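Local coordinates for protein dipicolinate synthase subunit A (Bacillus halodurans, PDB 3D4O) that probably takes part in making dipicolinate, the calcium-chelating acid of bacterial spores, as a subunit of an oxidoreductase with two Rossmann-like domains, at residues C[108-113]-C[120-125]; C[124-129]-C[282-287]; C[159-164]-C[202-207]; C[180-185]-C[212-217]. One frame throughout, in Å; residues are numbered along the deposited sequence.

Contact 1: C[108-113]-C[120-125]; sequences YLNQCM and LVKLME
The flat group in this contact is the carboxamide of Asn110, and it meets Leu120 and Lys122 through its nitrogen. Asn110 ND2 lies 3.5 Å from Leu120 CD2, with the two side chains crossing at about a right angle. CG of Asn110 is anti to the carbonyl carbon (chi1 -72°), which carries the amide over to the strand although its CB does not point there. Lys122 NZ comes within 3.9 Å of Asn110 ND2. Both atoms are donors, and no hydrogen bond joins them. Lys122 reaches this place because its chain bends at chi3 and chi4.

Beside these polar groups, Leu120 makes the main apolar contact. Its CB sits 3.8 Å from CG of the selenomethionine Met113. Its CD1 is a looser 4.4 Å from Leu109 CD2. Leu120 therefore meets three side chains of helix 107-116. The helix and strand segments run nearly antiparallel, at 150°, as expected in a beta-alpha-beta unit. Strand 99-102 completes the unit, and its Val100 touches both Met113 and Leu120.

No hydrogen bond crosses between the two segments. With carbon contacts at the centre, shape and burial set the fit of helix on edge strand. The two nitrogen donors at the margin must look for acceptors elsewhere than in each other.

Contact 2: C[124-129]-C[282-287]; sequences MERDDI and ADVLVK
Arg126 and Ile129 both touch Val284, and both also donate to one atom, Asp128 OD1. The Ile129 backbone N is 2.9 Å from Asp128 OD1, but the bond is bent (128°) and weak. Arg126 NE adds a second weak bond to Asp128 OD1, at 3.4 Å. The other carboxylate oxygen is engaged as well: Asp128 OD2 forms a salt bridge with Arg126 NH2 at 3.1 Å. The carboxylate thus takes two nitrogens of the guanidinium, one on each oxygen. This pairing would restrict rotation of the guanidinium.

The group so held presents one face to helix 274-289. Val284 CG2 lies 3.5 Å above the guanidinium plane, offset toward its rim. It is 3.6 Å from Arg126 NH2. The two side chains slide past each other in opposite directions. Val284 CG2 is anti to its backbone N, and Arg126 comes to it through bends at chi2 and chi3. Next to this, Ile129 CD1 makes a looser apolar contact with Val284 CB, at 4.3 Å. A single valine therefore meets both a charged face and a methyl group.

Arg126 is the N-cap residue of helix 127-148, so the contact lies at the start of that long helix. Ile129 also packs on Ile280 and Leu281 of helix 274-289. Ala282 and Val286, on the far side from Val284, pack on helix 15-26, both touching Lys23 and Val286 also Leu24. Asp283 makes a salt bridge with Lys23. The last helix of the chain thus packs against helix 15-26 as well as the start of helix 127-148.

Contact 3: C[159-164]-C[202-207]; sequences AVLGLG and FHISKA
The first turn of a Rossmann-type domain is flanked by this contact, in which Leu161 meets Phe202 and Ile204. Leu161 ends strand 157-161, just before Gly162 and Gly164. These glycines fit a GxGxxG pattern, consistent with a dinucleotide-binding loop of the kind found in the alanine dehydrogenase family. Gly162 has a positive phi of 105°, and with these backbone angles a CB would collide with the carbonyl O of Leu161.

One methyl group does all the close touching. Leu161 CD2 is 3.7 Å from Phe202 CZ and 3.9 Å from Ile204 CD1. It approaches the phenyl ring obliquely, nearest CZ, whereas Leu161 and Ile204 cross at about a right angle. Phe202 CG stands between its backbone N and carbonyl carbon (chi1 68°), and this turns the ring across the sheet toward Leu161. After Phe202, His203 and Ser205 form a local polar pair. Ser205 N donates to His203 ND1 at 3.2 Å, tilted 28° out of the imidazole plane. Ser205 OG is 2.7 Å from the same His203 ND1 in a second hydrogen bond, in which either atom could be the donor.

Strand 180-185 runs between the two strands joined here. The ring of Phe202 spans it, packing by CE1 against the backbone N of Gly184, which has no side chain in the way. Leu161 also touches Cys217 and Asn219 of strand 216-219, its neighbour on the other side. Val225 and Val226 come from a loop to pack on the same leucine.

Contact 4: C[180-185]-C[212-217]; sequences KVKVGA and RDVDVC
In strand 180-185 the contact with Asp213 and Val214 falls to one residue, Lys182. Before it, Val181 packs on Phe174 and Ala175 of helix 165-176. Lys182 turns to the other side of the sheet, toward the loop that leads into strand 216-219. Its CG lies between the backbone N and the carbonyl carbon (chi1 57°), and the chain then bends at chi3. Lys182 CD passes Val214 CG2 at 4.1 Å, an oblique and loose apolar contact. The ammonium group goes further: Lys182 NZ makes a long salt bridge of 3.7 Å with Asp213 OD1. Its firmer partner is the carbonyl O of Glu210, which accepts a hydrogen bond from NZ. The lysine end thus has a main-chain oxygen as its firm partner and a carboxylate as a distant one. After Lys182, Val183 returns to the helix side and packs on Ala171 and Ile194.

Ala159 of strand 157-161 touches both Lys182 and Val214, so the lysine chain lies across this intervening strand. In this Rossmann-type parallel sheet, the contact ties strand 180-185 to the loop entering strand 216-219, over strand 157-161 between them.

Overall arrangement
From the N terminus, contact 1 comes first and closes a short loop between helix 107-116 and the edge strand of the N-terminal sheet. Contact 2 begins on Met124 and Glu125, where contact 1 ends. It closes a far longer loop, bringing helix 274-289 back to the start of helix 127-148. Leu123 and Leu285 touch where contacts 1 and 2 adjoin. Contacts 3 and 4 are nested inside this loop, in the second sheet. Contact 3 closes the loop from strand 157-161 to strand 200-203, and contact 4 that from strand 180-185 to the approach to strand 216-219. They cross along the chain and join through backbone pairing of strands 157-161 and 180-185.

Contact 1: C[108-113]-C[120-125]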
loop_
_atom_site.group_PDB
_atom_site.type_symbol
_atom_site.label_atom_id
_atom_site.label_comp_id
_atom_site.label_asym_id
_atom_site.label_seq_id
_atom_site.Cartn_x
_atom_site.Cartn_y
_atom_site.Cartn_z
ATOM N N TYR C 108 -16.346 25.096 -15.610
ATOM C CA TYR C 108 -17.637 25.487 -15.012
ATOM C C TYR C 108 -17.443 26.455 -13.885
ATOM O O TYR C 108 -18.086 27.494 -13.807
ATOM C CB TYR C 108 -18.383 24.296 -14.413
ATOM C CG TYR C 108 -19.628 24.695 -13.619
ATOM C CD1 TYR C 108 -19.562 24.981 -12.259
ATOM C CD2 TYR C 108 -20.872 24.761 -14.229
ATOM C CE1 TYR C 108 -20.712 25.341 -11.544
ATOM C CE2 TYR C 108 -22.003 25.117 -13.525
ATOM C CZ TYR C 108 -21.923 25.398 -12.188
ATOM O OH TYR C 108 -23.072 25.753 -11.512
ATOM N N LEU C 109 -16.557 26.064 -12.986
ATOM C CA LEU C 109 -16.305 26.865 -11.791
ATOM C C LEU C 109 -15.687 28.192 -12.190
ATOM O O LEU C 109 -16.088 29.251 -11.689
ATOM C CB LEU C 109 -15.428 26.105 -10.772
ATOM C CG LEU C 109 -15.294 26.794 -9.412
ATOM C CD1 LEU C 109 -16.710 27.079 -8.868
ATOM C CD2 LEU C 109 -14.457 25.973 -8.441
ATOM N N ASN C 110 -14.742 28.120 -13.118
ATOM C CA ASN C 110 -14.039 29.323 -13.611
ATOM C C ASN C 110 -15.004 30.291 -14.280
ATOM O O ASN C 110 -14.829 31.509 -14.241
ATOM C CB ASN C 110 -12.925 28.991 -14.610
ATOM C CG ASN C 110 -11.721 28.349 -13.964
ATOM O OD1 ASN C 110 -10.974 27.627 -14.626
ATOM N ND2 ASN C 110 -11.524 28.599 -12.668
ATOM N N GLN C 111 -16.034 29.716 -14.886
ATOM C CA GLN C 111 -17.053 30.495 -15.602
ATOM C C GLN C 111 -17.985 31.183 -14.629
ATOM O O GLN C 111 -18.494 32.277 -14.912
ATOM C CB GLN C 111 -17.866 29.616 -16.560
ATOM N N CYS C 112 -18.223 30.550 -13.484
ATOM C CA CYS C 112 -19.141 31.138 -12.494
ATOM C C CYS C 112 -18.512 32.367 -11.923
ATOM O O CYS C 112 -19.136 33.414 -11.785
ATOM C CB CYS C 112 -19.413 30.201 -11.312
ATOM S SG CYS C 112 -20.479 28.788 -11.652
HETATM N N MSE C 113 -17.248 32.190 -11.580
HETATM C CA MSE C 113 -16.446 33.229 -10.940
HETATM C C MSE C 113 -16.313 34.385 -11.860
HETATM O O MSE C 113 -16.377 35.540 -11.444
HETATM C CB MSE C 113 -15.043 32.727 -10.606
HETATM C CG MSE C 113 -15.005 31.638 -9.553
HETATM SE SE MSE C 113 -15.889 32.181 -7.924
HETATM C CE MSE C 113 -17.691 31.603 -8.272
ATOM N N LEU C 120 -11.376 33.876 -6.939
ATOM C CA LEU C 120 -11.181 32.455 -6.706
ATOM C C LEU C 120 -9.735 32.142 -6.416
ATOM O O LEU C 120 -8.830 32.495 -7.173
ATOM C CB LEU C 120 -11.619 31.655 -7.928
ATOM C CG LEU C 120 -11.399 30.150 -7.928
ATOM C CD1 LEU C 120 -12.279 29.448 -6.889
ATOM C CD2 LEU C 120 -11.674 29.631 -9.326
ATOM N N VAL C 121 -9.547 31.466 -5.292
ATOM C CA VAL C 121 -8.248 31.006 -4.859
ATOM C C VAL C 121 -8.167 29.489 -4.959
ATOM O O VAL C 121 -8.884 28.748 -4.316
ATOM C CB VAL C 121 -7.943 31.464 -3.429
ATOM C CG1 VAL C 121 -6.621 30.873 -2.965
ATOM C CG2 VAL C 121 -7.907 32.971 -3.369
ATOM N N LYS C 122 -7.258 29.058 -5.808
ATOM C CA LYS C 122 -6.988 27.660 -6.036
ATOM C C LYS C 122 -5.740 27.329 -5.244
ATOM O O LYS C 122 -4.614 27.609 -5.683
ATOM C CB LYS C 122 -6.766 27.399 -7.529
ATOM C CG LYS C 122 -8.021 27.544 -8.385
ATOM C CD LYS C 122 -7.696 27.459 -9.865
ATOM C CE LYS C 122 -7.282 28.811 -10.458
ATOM N NZ LYS C 122 -8.424 29.773 -10.568
ATOM N N LEU C 123 -5.954 26.726 -4.081
ATOM C CA LEU C 123 -4.864 26.448 -3.149
ATOM C C LEU C 123 -3.778 25.581 -3.733
ATOM O O LEU C 123 -2.608 25.676 -3.313
ATOM C CB LEU C 123 -5.374 25.837 -1.825
ATOM C CG LEU C 123 -6.280 26.788 -1.005
ATOM C CD1 LEU C 123 -6.778 26.096 0.273
ATOM C CD2 LEU C 123 -5.587 28.145 -0.675
HETATM N N MSE C 124 -4.123 24.776 -4.726
HETATM C CA MSE C 124 -3.133 23.843 -5.304
HETATM C C MSE C 124 -2.163 24.537 -6.252
HETATM O O MSE C 124 -1.197 23.941 -6.699
HETATM C CB MSE C 124 -3.788 22.622 -5.955
HETATM C CG MSE C 124 -4.455 21.711 -4.920
HETATM SE SE MSE C 124 -3.106 20.861 -3.760
HETATM C CE MSE C 124 -2.509 19.683 -5.159
ATOM N N GLU C 125 -2.402 25.809 -6.516
ATOM C CA GLU C 125 -1.481 26.590 -7.356
ATOM C C GLU C 125 -0.357 27.173 -6.524
ATOM O O GLU C 125 0.542 27.820 -7.051
ATOM C CB GLU C 125 -2.192 27.713 -8.100
ATOM C CG GLU C 125 -2.989 27.164 -9.228
ATOM C CD GLU C 125 -3.730 28.213 -10.011
ATOM O OE1 GLU C 125 -3.712 29.407 -9.653
ATOM O OE2 GLU C 125 -4.366 27.804 -10.993
#

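Contact 2: C[124-129]-C[282-287]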
loop_
_atom_site.group_PDB
_atom_site.type_symbol
_atom_site.label_atom_id
_atom_site.label_comp_id
_atom_site.label_asym_id
_atom_site.label_seq_id
_atom_site.Cartn_x
_atom_site.Cartn_y
_atom_site.Cartn_z
HETATM N N MSE C 124 -4.123 24.776 -4.726
HETATM C CA MSE C 124 -3.133 23.843 -5.304
HETATM C C MSE C 124 -2.163 24.537 -6.252
HETATM O O MSE C 124 -1.197 23.941 -6.699
HETATM C CB MSE C 124 -3.788 22.622 -5.955
HETATM C CG MSE C 124 -4.455 21.711 -4.920
HETATM SE SE MSE C 124 -3.106 20.861 -3.760
HETATM C CE MSE C 124 -2.509 19.683 -5.159
ATOM N N GLU C 125 -2.402 25.809 -6.516
ATOM C CA GLU C 125 -1.481 26.590 -7.356
ATOM C C GLU C 125 -0.357 27.173 -6.524
ATOM O O GLU C 125 0.542 27.820 -7.051
ATOM C CB GLU C 125 -2.192 27.713 -8.100
ATOM C CG GLU C 125 -2.989 27.164 -9.228
ATOM C CD GLU C 125 -3.730 28.213 -10.011
ATOM O OE1 GLU C 125 -3.712 29.407 -9.653
ATOM O OE2 GLU C 125 -4.366 27.804 -10.993
ATOM N N ARG C 126 -0.442 26.997 -5.214
ATOM C CA ARG C 126 0.626 27.490 -4.350
ATOM C C ARG C 126 1.627 26.358 -4.313
ATOM O O ARG C 126 1.342 25.276 -3.807
ATOM C CB ARG C 126 0.147 27.845 -2.953
ATOM C CG ARG C 126 -1.055 28.784 -2.907
ATOM C CD ARG C 126 -0.963 29.739 -1.721
ATOM N NE ARG C 126 -0.221 29.127 -0.627
ATOM C CZ ARG C 126 0.128 29.739 0.491
ATOM N NH1 ARG C 126 -0.200 31.017 0.678
ATOM N NH2 ARG C 126 0.808 29.054 1.421
ATOM N N ASP C 127 2.808 26.590 -4.846
ATOM C CA ASP C 127 3.761 25.484 -4.987
ATOM C C ASP C 127 4.066 24.839 -3.665
ATOM O O ASP C 127 4.224 23.620 -3.589
ATOM C CB ASP C 127 5.032 25.896 -5.721
ATOM C CG ASP C 127 4.758 26.289 -7.161
ATOM O OD1 ASP C 127 3.869 25.672 -7.795
ATOM O OD2 ASP C 127 5.402 27.248 -7.642
ATOM N N ASP C 128 4.085 25.641 -2.611
ATOM C CA ASP C 128 4.394 25.087 -1.287
ATOM C C ASP C 128 3.346 24.090 -0.841
ATOM O O ASP C 128 3.670 22.982 -0.370
ATOM C CB ASP C 128 4.671 26.143 -0.207
ATOM C CG ASP C 128 3.520 27.119 0.030
ATOM O OD1 ASP C 128 2.602 27.295 -0.807
ATOM O OD2 ASP C 128 3.603 27.774 1.074
ATOM N N ILE C 129 2.093 24.469 -1.008
ATOM C CA ILE C 129 0.985 23.610 -0.583
ATOM C C ILE C 129 0.985 22.369 -1.466
ATOM O O ILE C 129 0.867 21.230 -1.000
ATOM C CB ILE C 129 -0.378 24.317 -0.686
ATOM C CG1 ILE C 129 -0.458 25.513 0.275
ATOM C CG2 ILE C 129 -1.509 23.343 -0.382
ATOM C CD1 ILE C 129 -0.182 25.131 1.722
ATOM N N ALA C 282 -5.859 24.026 6.751
ATOM C CA ALA C 282 -6.470 24.812 7.832
ATOM C C ALA C 282 -5.568 25.967 8.177
ATOM O O ALA C 282 -6.001 27.100 8.301
ATOM C CB ALA C 282 -6.756 23.947 9.089
ATOM N N ASP C 283 -4.301 25.645 8.317
ATOM C CA ASP C 283 -3.288 26.646 8.668
ATOM C C ASP C 283 -3.236 27.786 7.654
ATOM O O ASP C 283 -3.143 28.954 8.023
ATOM C CB ASP C 283 -1.898 26.027 8.733
ATOM C CG ASP C 283 -1.675 25.198 9.983
ATOM O OD1 ASP C 283 -2.396 25.398 10.981
ATOM O OD2 ASP C 283 -0.748 24.362 9.961
ATOM N N VAL C 284 -3.267 27.437 6.379
ATOM C CA VAL C 284 -3.147 28.457 5.332
ATOM C C VAL C 284 -4.437 29.267 5.259
ATOM O O VAL C 284 -4.427 30.513 5.076
ATOM C CB VAL C 284 -2.724 27.870 3.948
ATOM C CG1 VAL C 284 -3.795 26.982 3.350
ATOM C CG2 VAL C 284 -2.418 29.020 2.997
ATOM N N LEU C 285 -5.542 28.570 5.511
ATOM C CA LEU C 285 -6.868 29.182 5.388
ATOM C C LEU C 285 -7.071 30.228 6.490
ATOM O O LEU C 285 -7.645 31.316 6.262
ATOM C CB LEU C 285 -7.999 28.132 5.373
ATOM C CG LEU C 285 -8.185 27.370 4.049
ATOM C CD1 LEU C 285 -9.109 26.146 4.163
ATOM C CD2 LEU C 285 -8.726 28.363 3.036
ATOM N N VAL C 286 -6.599 29.884 7.682
ATOM C CA VAL C 286 -6.723 30.790 8.826
ATOM C C VAL C 286 -6.002 32.090 8.487
ATOM O O VAL C 286 -6.512 33.187 8.703
ATOM C CB VAL C 286 -6.126 30.188 10.124
ATOM C CG1 VAL C 286 -5.745 31.291 11.065
ATOM C CG2 VAL C 286 -7.108 29.225 10.788
ATOM N N LYS C 287 -4.833 31.940 7.882
ATOM C CA LYS C 287 -3.989 33.093 7.516
ATOM C C LYS C 287 -4.618 33.947 6.422
ATOM O O LYS C 287 -4.663 35.169 6.522
ATOM C CB LYS C 287 -2.603 32.631 7.075
#

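Contact 3: C[159-164]-C[202-207]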
loop_
_atom_site.group_PDB
_atom_site.type_symbol
_atom_site.label_atom_id
_atom_site.label_comp_id
_atom_site.label_asym_id
_atom_site.label_seq_id
_atom_site.Cartn_x
_atom_site.Cartn_y
_atom_site.Cartn_z
ATOM N N ALA C 159 7.837 3.333 -14.007
ATOM C CA ALA C 159 7.954 4.601 -14.747
ATOM C C ALA C 159 7.042 5.620 -14.127
ATOM O O ALA C 159 5.906 5.295 -13.721
ATOM C CB ALA C 159 7.574 4.446 -16.198
ATOM N N VAL C 160 7.581 6.825 -13.983
ATOM C CA VAL C 160 6.782 7.989 -13.578
ATOM C C VAL C 160 6.848 8.962 -14.748
ATOM O O VAL C 160 7.920 9.211 -15.317
ATOM C CB VAL C 160 7.259 8.690 -12.306
ATOM C CG1 VAL C 160 6.393 9.936 -12.047
ATOM C CG2 VAL C 160 7.233 7.777 -11.071
ATOM N N LEU C 161 5.697 9.487 -15.132
ATOM C CA LEU C 161 5.613 10.419 -16.265
ATOM C C LEU C 161 5.400 11.795 -15.673
ATOM O O LEU C 161 4.397 12.047 -14.997
ATOM C CB LEU C 161 4.478 10.056 -17.207
ATOM C CG LEU C 161 4.539 8.630 -17.756
ATOM C CD1 LEU C 161 3.355 8.376 -18.697
ATOM C CD2 LEU C 161 5.852 8.298 -18.452
ATOM N N GLY C 162 6.420 12.624 -15.850
ATOM C CA GLY C 162 6.439 14.000 -15.363
ATOM C C GLY C 162 7.313 14.184 -14.152
ATOM O O GLY C 162 7.341 13.332 -13.261
ATOM N N LEU C 163 8.080 15.270 -14.145
ATOM C CA LEU C 163 8.896 15.557 -12.998
ATOM C C LEU C 163 8.521 16.939 -12.432
ATOM O O LEU C 163 9.367 17.779 -12.094
ATOM C CB LEU C 163 10.382 15.416 -13.256
ATOM C CG LEU C 163 11.114 15.338 -11.910
ATOM C CD1 LEU C 163 11.342 13.868 -11.436
ATOM C CD2 LEU C 163 12.416 16.036 -12.002
ATOM N N GLY C 164 7.217 17.140 -12.355
ATOM C CA GLY C 164 6.677 18.321 -11.696
ATOM C C GLY C 164 6.684 18.123 -10.182
ATOM O O GLY C 164 7.384 17.241 -9.640
ATOM N N PHE C 202 14.063 9.586 -19.603
ATOM C CA PHE C 202 13.765 9.368 -21.012
ATOM C C PHE C 202 12.892 10.477 -21.552
ATOM O O PHE C 202 12.076 10.997 -20.840
ATOM C CB PHE C 202 13.138 8.002 -21.276
ATOM C CG PHE C 202 11.740 7.814 -20.712
ATOM C CD1 PHE C 202 11.559 7.404 -19.408
ATOM C CD2 PHE C 202 10.635 7.958 -21.525
ATOM C CE1 PHE C 202 10.302 7.172 -18.900
ATOM C CE2 PHE C 202 9.353 7.726 -21.039
ATOM C CZ PHE C 202 9.193 7.347 -19.719
ATOM N N HIS C 203 13.078 10.847 -22.810
ATOM C CA HIS C 203 12.245 11.901 -23.382
ATOM C C HIS C 203 10.861 11.324 -23.545
ATOM O O HIS C 203 10.653 10.223 -24.077
ATOM C CB HIS C 203 12.782 12.443 -24.717
ATOM C CG HIS C 203 12.151 13.735 -25.141
ATOM N ND1 HIS C 203 10.986 13.794 -25.876
ATOM C CD2 HIS C 203 12.548 15.019 -24.963
ATOM C CE1 HIS C 203 10.692 15.058 -26.126
ATOM N NE2 HIS C 203 11.625 15.820 -25.583
ATOM N N ILE C 204 9.911 12.111 -23.087
ATOM C CA ILE C 204 8.519 11.711 -23.043
ATOM C C ILE C 204 7.996 11.250 -24.405
ATOM O O ILE C 204 7.038 10.478 -24.503
ATOM C CB ILE C 204 7.648 12.843 -22.493
ATOM C CG1 ILE C 204 6.299 12.301 -22.043
ATOM C CG2 ILE C 204 7.498 13.972 -23.550
ATOM C CD1 ILE C 204 6.320 11.316 -20.916
ATOM N N SER C 205 8.654 11.707 -25.460
ATOM C CA SER C 205 8.213 11.387 -26.830
ATOM C C SER C 205 8.525 9.947 -27.198
ATOM O O SER C 205 8.056 9.436 -28.191
ATOM C CB SER C 205 8.845 12.347 -27.851
ATOM O OG SER C 205 10.240 12.144 -27.924
ATOM N N LYS C 206 9.300 9.291 -26.360
ATOM C CA LYS C 206 9.702 7.906 -26.580
ATOM C C LYS C 206 8.994 6.941 -25.650
ATOM O O LYS C 206 9.463 5.834 -25.427
ATOM C CB LYS C 206 11.218 7.764 -26.344
ATOM C CG LYS C 206 12.049 8.678 -27.215
ATOM C CD LYS C 206 11.747 8.432 -28.673
ATOM N N ALA C 207 7.877 7.383 -25.089
ATOM C CA ALA C 207 7.110 6.550 -24.142
ATOM C C ALA C 207 6.843 5.143 -24.605
ATOM O O ALA C 207 6.988 4.187 -23.838
ATOM C CB ALA C 207 5.789 7.213 -23.758
#

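Contact 4: C[180-185]-C[212-217]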
loop_
_atom_site.group_PDB
_atom_site.type_symbol
_atom_site.label_atom_id
_atom_site.label_comp_id
_atom_site.label_asym_id
_atom_site.label_seq_id
_atom_site.Cartn_x
_atom_site.Cartn_y
_atom_site.Cartn_z
ATOM N N LYS C 180 13.060 -0.004 -9.802
ATOM C CA LYS C 180 13.988 0.504 -10.826
ATOM C C LYS C 180 13.140 1.504 -11.562
ATOM O O LYS C 180 12.285 1.170 -12.361
ATOM C CB LYS C 180 14.517 -0.600 -11.724
ATOM C CG LYS C 180 15.429 -1.548 -10.984
ATOM C CD LYS C 180 15.683 -2.838 -11.757
ATOM C CE LYS C 180 16.684 -3.755 -10.998
ATOM N NZ LYS C 180 16.309 -3.971 -9.558
ATOM N N VAL C 181 13.387 2.746 -11.215
ATOM C CA VAL C 181 12.572 3.833 -11.643
ATOM C C VAL C 181 13.100 4.586 -12.827
ATOM O O VAL C 181 14.256 4.971 -12.899
ATOM C CB VAL C 181 12.387 4.857 -10.514
ATOM C CG1 VAL C 181 11.615 6.060 -11.035
ATOM C CG2 VAL C 181 11.705 4.232 -9.260
ATOM N N LYS C 182 12.205 4.790 -13.765
ATOM C CA LYS C 182 12.538 5.609 -14.924
ATOM C C LYS C 182 11.505 6.702 -14.961
ATOM O O LYS C 182 10.364 6.479 -14.603
ATOM C CB LYS C 182 12.570 4.815 -16.225
ATOM C CG LYS C 182 11.304 4.090 -16.582
ATOM C CD LYS C 182 11.337 3.588 -18.051
ATOM C CE LYS C 182 12.340 2.491 -18.287
ATOM N NZ LYS C 182 12.389 1.942 -19.716
ATOM N N VAL C 183 11.951 7.897 -15.308
ATOM C CA VAL C 183 11.076 9.054 -15.355
ATOM C C VAL C 183 11.087 9.684 -16.751
ATOM O O VAL C 183 12.135 9.952 -17.357
ATOM C CB VAL C 183 11.428 10.112 -14.263
ATOM C CG1 VAL C 183 10.319 11.241 -14.224
ATOM C CG2 VAL C 183 11.576 9.478 -12.863
ATOM N N GLY C 184 9.888 9.887 -17.255
ATOM C CA GLY C 184 9.685 10.512 -18.568
ATOM C C GLY C 184 9.316 11.975 -18.463
ATOM O O GLY C 184 8.489 12.364 -17.652
ATOM N N ALA C 185 9.977 12.791 -19.269
ATOM C CA ALA C 185 9.705 14.258 -19.299
ATOM C C ALA C 185 10.240 14.858 -20.572
ATOM O O ALA C 185 11.043 14.269 -21.251
ATOM C CB ALA C 185 10.339 14.963 -18.086
ATOM N N ARG C 212 7.683 -0.460 -22.645
ATOM C CA ARG C 212 7.379 -1.824 -23.072
ATOM C C ARG C 212 7.765 -2.888 -22.052
ATOM O O ARG C 212 7.299 -4.024 -22.134
ATOM C CB ARG C 212 7.923 -2.124 -24.480
ATOM C CG ARG C 212 9.403 -2.166 -24.688
ATOM C CD ARG C 212 9.688 -1.948 -26.176
ATOM N N ASP C 213 8.571 -2.508 -21.070
ATOM C CA ASP C 213 8.980 -3.451 -20.023
ATOM C C ASP C 213 8.594 -2.984 -18.627
ATOM O O ASP C 213 9.026 -3.534 -17.614
ATOM C CB ASP C 213 10.486 -3.730 -20.076
ATOM C CG ASP C 213 11.329 -2.485 -19.869
ATOM O OD1 ASP C 213 10.753 -1.376 -19.804
ATOM O OD2 ASP C 213 12.573 -2.621 -19.777
ATOM N N VAL C 214 7.754 -1.969 -18.592
ATOM C CA VAL C 214 7.325 -1.372 -17.329
ATOM C C VAL C 214 6.203 -2.117 -16.653
ATOM O O VAL C 214 5.176 -2.481 -17.265
ATOM C CB VAL C 214 6.990 0.119 -17.523
ATOM C CG1 VAL C 214 6.369 0.692 -16.303
ATOM C CG2 VAL C 214 8.303 0.840 -17.865
ATOM N N ASP C 215 6.399 -2.291 -15.359
ATOM C CA ASP C 215 5.453 -3.030 -14.526
ATOM C C ASP C 215 4.376 -2.159 -13.892
ATOM O O ASP C 215 3.264 -2.599 -13.677
ATOM C CB ASP C 215 6.209 -3.708 -13.404
ATOM C CG ASP C 215 7.175 -4.711 -13.900
ATOM O OD1 ASP C 215 6.765 -5.552 -14.729
ATOM O OD2 ASP C 215 8.328 -4.671 -13.428
ATOM N N VAL C 216 4.773 -0.946 -13.514
ATOM C CA VAL C 216 3.853 0.030 -12.921
ATOM C C VAL C 216 4.201 1.377 -13.495
ATOM O O VAL C 216 5.360 1.778 -13.499
ATOM C CB VAL C 216 3.911 0.099 -11.369
ATOM C CG1 VAL C 216 2.845 1.114 -10.820
ATOM C CG2 VAL C 216 3.655 -1.284 -10.734
ATOM N N CYS C 217 3.189 2.033 -14.016
ATOM C CA CYS C 217 3.342 3.343 -14.607
ATOM C C CYS C 217 2.433 4.343 -13.906
ATOM O O CYS C 217 1.220 4.150 -13.836
ATOM C CB CYS C 217 2.983 3.264 -16.067
ATOM S SG CYS C 217 3.076 4.848 -16.955
#